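Local coordinates for protein agarase (Pseudoalteromonas fuliginea, PDB 6XJ9) that probably hydrolyses agarose as a family 50 glycoside hydrolase of a marine bacterium, at residues G318-D322 with S352-S357; F153-L157 with V359-L363. All coordinates share one frame; numbering follows the deposited sequence.

Contact 1 of 2, residues G318-D322 with S352-S357; sequences GYDFD and SRFVAS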
# COMPACT_ATOMS: atom_id res chain seq x y z
N GLY A 318 -2.77 3.31 35.98
CA GLY A 318 -1.88 3.12 37.12
C GLY A 318 -2.43 3.75 38.40
O GLY A 318 -1.86 3.60 39.48
N TYR A 319 -3.55 4.47 38.27
CA TYR A 319 -4.20 5.07 39.42
C TYR A 319 -5.24 4.10 39.97
O TYR A 319 -5.72 3.22 39.25
CB TYR A 319 -4.76 6.44 39.07
CG TYR A 319 -3.72 7.49 38.77
CD1 TYR A 319 -3.13 7.59 37.52
CD2 TYR A 319 -3.31 8.39 39.75
CE1 TYR A 319 -2.17 8.55 37.24
CE2 TYR A 319 -2.37 9.37 39.48
CZ TYR A 319 -1.79 9.45 38.22
OH TYR A 319 -0.84 10.40 37.96
N ASP A 320 -5.56 4.25 41.26
CA ASP A 320 -6.61 3.46 41.89
C ASP A 320 -7.21 4.26 43.05
O ASP A 320 -6.86 5.42 43.27
CB ASP A 320 -6.11 2.09 42.36
CG ASP A 320 -7.21 1.04 42.47
OD1 ASP A 320 -8.38 1.36 42.19
OD2 ASP A 320 -6.87 -0.12 42.81
N PHE A 321 -8.13 3.62 43.76
CA PHE A 321 -8.93 4.32 44.74
C PHE A 321 -9.08 3.44 45.98
O PHE A 321 -8.87 2.23 45.92
CB PHE A 321 -10.28 4.73 44.14
CG PHE A 321 -10.19 5.46 42.82
CD1 PHE A 321 -9.88 6.81 42.77
CD2 PHE A 321 -10.38 4.78 41.62
CE1 PHE A 321 -9.77 7.47 41.56
CE2 PHE A 321 -10.28 5.45 40.41
CZ PHE A 321 -9.98 6.79 40.38
N ASP A 322 -9.44 4.08 47.10
CA ASP A 322 -9.84 3.38 48.30
C ASP A 322 -10.99 2.44 47.94
O ASP A 322 -12.09 2.89 47.60
CB ASP A 322 -10.16 4.37 49.42
CG ASP A 322 -10.23 3.72 50.79
OD1 ASP A 322 -11.04 2.78 50.94
OD2 ASP A 322 -9.47 4.15 51.69
N SER A 352 -9.66 9.82 47.00
CA SER A 352 -8.64 8.91 47.49
C SER A 352 -7.76 8.37 46.36
O SER A 352 -7.08 7.36 46.52
CB SER A 352 -9.29 7.78 48.23
OG SER A 352 -10.00 6.96 47.31
N ARG A 353 -7.76 9.06 45.21
CA ARG A 353 -6.99 8.62 44.05
C ARG A 353 -5.52 8.53 44.44
O ARG A 353 -4.97 9.48 45.01
CB ARG A 353 -7.25 9.56 42.86
CG ARG A 353 -6.56 9.17 41.56
CD ARG A 353 -7.15 9.92 40.38
NE ARG A 353 -6.54 9.58 39.10
CZ ARG A 353 -5.82 10.41 38.36
NH1 ARG A 353 -5.60 11.65 38.76
NH2 ARG A 353 -5.31 9.99 37.21
N PHE A 354 -4.89 7.39 44.14
CA PHE A 354 -3.49 7.19 44.46
C PHE A 354 -2.80 6.43 43.33
O PHE A 354 -3.46 5.82 42.49
CB PHE A 354 -3.34 6.50 45.82
CG PHE A 354 -3.69 5.03 45.85
CD1 PHE A 354 -5.00 4.61 46.03
CD2 PHE A 354 -2.71 4.06 45.69
CE1 PHE A 354 -5.31 3.26 46.06
CE2 PHE A 354 -3.02 2.71 45.72
CZ PHE A 354 -4.32 2.31 45.90
N VAL A 355 -1.46 6.48 43.30
CA VAL A 355 -0.70 5.70 42.34
C VAL A 355 -0.58 4.27 42.86
O VAL A 355 0.05 4.02 43.88
CB VAL A 355 0.67 6.32 42.02
CG1 VAL A 355 1.35 5.60 40.86
CG2 VAL A 355 0.57 7.82 41.73
N ALA A 356 -1.21 3.32 42.15
CA ALA A 356 -1.11 1.92 42.51
C ALA A 356 0.00 1.24 41.70
O ALA A 356 0.64 0.31 42.20
CB ALA A 356 -2.44 1.22 42.33
N SER A 357 0.24 1.71 40.47
CA SER A 357 1.35 1.23 39.67
C SER A 357 2.14 2.39 39.08
O SER A 357 1.67 3.07 38.17
CB SER A 357 0.91 0.29 38.59
OG SER A 357 1.99 0.02 37.70

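Contact 2 of 2, residues F153-L157 with V359-L363; sequences FTSGL and VRKNL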
# COMPACT_ATOMS: atom_id res chain seq x y z
N PHE A 153 4.02 -9.97 31.49
CA PHE A 153 4.77 -8.71 31.77
C PHE A 153 4.13 -7.95 32.94
O PHE A 153 2.91 -7.84 33.03
CB PHE A 153 4.85 -7.83 30.51
CG PHE A 153 5.86 -8.26 29.47
CD1 PHE A 153 7.21 -8.33 29.78
CD2 PHE A 153 5.46 -8.58 28.18
CE1 PHE A 153 8.14 -8.72 28.82
CE2 PHE A 153 6.39 -8.96 27.22
CZ PHE A 153 7.73 -9.03 27.55
N THR A 154 5.00 -7.43 33.82
CA THR A 154 4.61 -6.54 34.91
C THR A 154 4.30 -5.15 34.37
O THR A 154 3.96 -4.25 35.13
CB THR A 154 5.72 -6.46 35.97
OG1 THR A 154 6.98 -6.33 35.31
CG2 THR A 154 5.75 -7.65 36.91
N SER A 155 4.43 -4.97 33.04
CA SER A 155 4.14 -3.70 32.40
C SER A 155 2.65 -3.58 32.10
O SER A 155 2.14 -2.48 31.89
CB SER A 155 4.95 -3.56 31.14
OG SER A 155 4.47 -4.46 30.14
N GLY A 156 1.96 -4.72 32.03
CA GLY A 156 0.57 -4.78 31.64
C GLY A 156 0.38 -4.65 30.13
O GLY A 156 -0.74 -4.48 29.66
N LEU A 157 1.48 -4.74 29.38
CA LEU A 157 1.45 -4.78 27.93
C LEU A 157 1.72 -6.21 27.47
O LEU A 157 2.74 -6.78 27.86
CB LEU A 157 2.54 -3.85 27.38
CG LEU A 157 2.18 -2.37 27.26
CD1 LEU A 157 2.29 -1.66 28.60
CD2 LEU A 157 3.09 -1.69 26.24
N VAL A 359 4.77 2.05 37.31
CA VAL A 359 5.14 1.64 35.96
C VAL A 359 4.04 2.06 34.99
O VAL A 359 4.35 2.60 33.93
CB VAL A 359 5.48 0.14 35.86
CG1 VAL A 359 5.63 -0.33 34.43
CG2 VAL A 359 6.74 -0.19 36.64
N ARG A 360 2.78 1.85 35.37
CA ARG A 360 1.66 2.25 34.52
C ARG A 360 1.60 3.78 34.40
O ARG A 360 1.45 4.30 33.31
CB ARG A 360 0.32 1.69 35.00
CG ARG A 360 0.19 0.18 34.94
CD ARG A 360 0.21 -0.41 33.53
NE ARG A 360 -0.86 0.10 32.68
CZ ARG A 360 -1.10 -0.30 31.43
NH1 ARG A 360 -0.38 -1.26 30.88
NH2 ARG A 360 -2.08 0.25 30.75
N LYS A 361 1.70 4.48 35.53
CA LYS A 361 1.60 5.93 35.51
C LYS A 361 2.57 6.50 34.47
O LYS A 361 2.19 7.35 33.67
CB LYS A 361 1.80 6.54 36.91
CG LYS A 361 1.82 8.06 36.97
CD LYS A 361 2.25 8.61 38.32
CE LYS A 361 2.61 10.08 38.30
NZ LYS A 361 3.61 10.41 37.25
N ASN A 362 3.80 5.97 34.45
CA ASN A 362 4.90 6.60 33.72
C ASN A 362 4.86 6.30 32.22
O ASN A 362 5.63 6.88 31.45
CB ASN A 362 6.25 6.29 34.36
CG ASN A 362 6.45 7.05 35.65
OD1 ASN A 362 6.19 8.26 35.71
ND2 ASN A 362 6.90 6.37 36.69
N LEU A 363 3.94 5.41 31.80
CA LEU A 363 3.74 5.14 30.38
C LEU A 363 3.32 6.40 29.64
O LEU A 363 3.65 6.56 28.47
CB LEU A 363 2.65 4.07 30.19
CG LEU A 363 2.92 2.68 30.77
CD1 LEU A 363 1.61 1.90 30.82
CD2 LEU A 363 3.97 1.92 29.96

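Contact 1 of 2, residues G318-D322 with S352-S357
One face of the Tyr-319 ring is covered by the guanidinium of Arg-353, a cation-pi stack with Arg-353 CZ 3.6 Å from the ring centroid, NH2 over the ring centre and planes 23° apart. Arg-353 CG lies anti to the backbone N (chi1 -177°) and the chain stays extended to NE, carrying the guanidinium over the ring; its methylenes run alongside Phe-321, Arg-353 CB 3.5 Å from Phe-321 CE1. The Phe-354 ring has backbone at its edge, Phe-321 C and Ser-352 O lying in its plane. These side chains flank the antiparallel pairing of strand 354-355, outermost in a four-stranded sheet, with strand 315-320. In the hydrogen-bonded pair, Asp-320 N to Phe-354 O and Phe-354 N to Asp-320 O are both 2.9 Å; Tyr-319 and Val-355 form the non-hydrogen-bonded one, their side chains diverging. Arg-353 NE also forms a salt bridge with Glu-393 of strand 392-395, beyond strand 315-320. A leucine in place of Arg-353 would probably leave Glu-393 without its counter-charge and Tyr-319 without its cationic cover. Gly-318 O accepts Ser-357 N on an in-plane lone pair (3.0 Å) and Ala-356 N nearly in line with the carbonyl bond (2.8 Å). Asp-322 N donates to Ser-352 OG (2.9 Å).

Contact 2 of 2, residues F153-L157 with V359-L363
A type I beta turn, Phe-153 to Gly-156 in the agarase CBM-like domain, meets the short helix 358-361 here, with Ser-155 of the turn held by Arg-360 of the helix. Arg-360 NH1 donates to Ser-155 O at 3.0 Å, a fairly straight bond (162° at the hydrogen) that uses a lone pair in the carbonyl plane; the oxygen in turn sits at the edge of the guanidinium, almost in its plane. Bends at chi2 (-65°) and chi3 (-59°) swing the guanidinium round to the turn; Arg-360 CD lies 3.3 Å from Ser-155 O. NH1 also donates to Thr-723 O and NH2 to Leu-316 O, so the buried guanidinium ties the turn to two other parts of the chain. Gly-156 has positive phi, and a side chain there would run into Arg-360 NH1. Ser-155 OG accepts from Leu-157 N at 3.1 Å, an ST turn, and is also hydrogen-bonded to Asn-160 OD1. Carbon atoms pack round the polar bond. Val-359 CG1 approaches Ser-155 CA at 4.2 Å, Leu-363 CD1 lies over one face of the guanidinium, and Leu-157 CD1 rests 3.5 Å from Arg-360 NH1 and makes an apolar contact with Leu-363 CD2 at 4.2 Å.

How the contacts relate
Contacts 1 and 2 are neighbours, their centres about 14 Å apart, because strand 354-355 runs almost directly into helix 358-361. Ser-357, the last residue of contact 1's 352-357 segment, is the N-cap of the helix, its OG bonded to Arg-360 N. The side chain of Arg-360 then serves both contacts: its CB packs 3.4 Å from Gly-318 CA, while its guanidinium end belongs to contact 2. Lys-361, which makes no contact with 153-157, packs on contact 1, with CE 3.5 Å from Tyr-319 OH and CD 3.9 Å from Val-355 CG2. The helix thus lies between the CBM-like domain turn of contact 2 and the four-stranded sheet of contact 1.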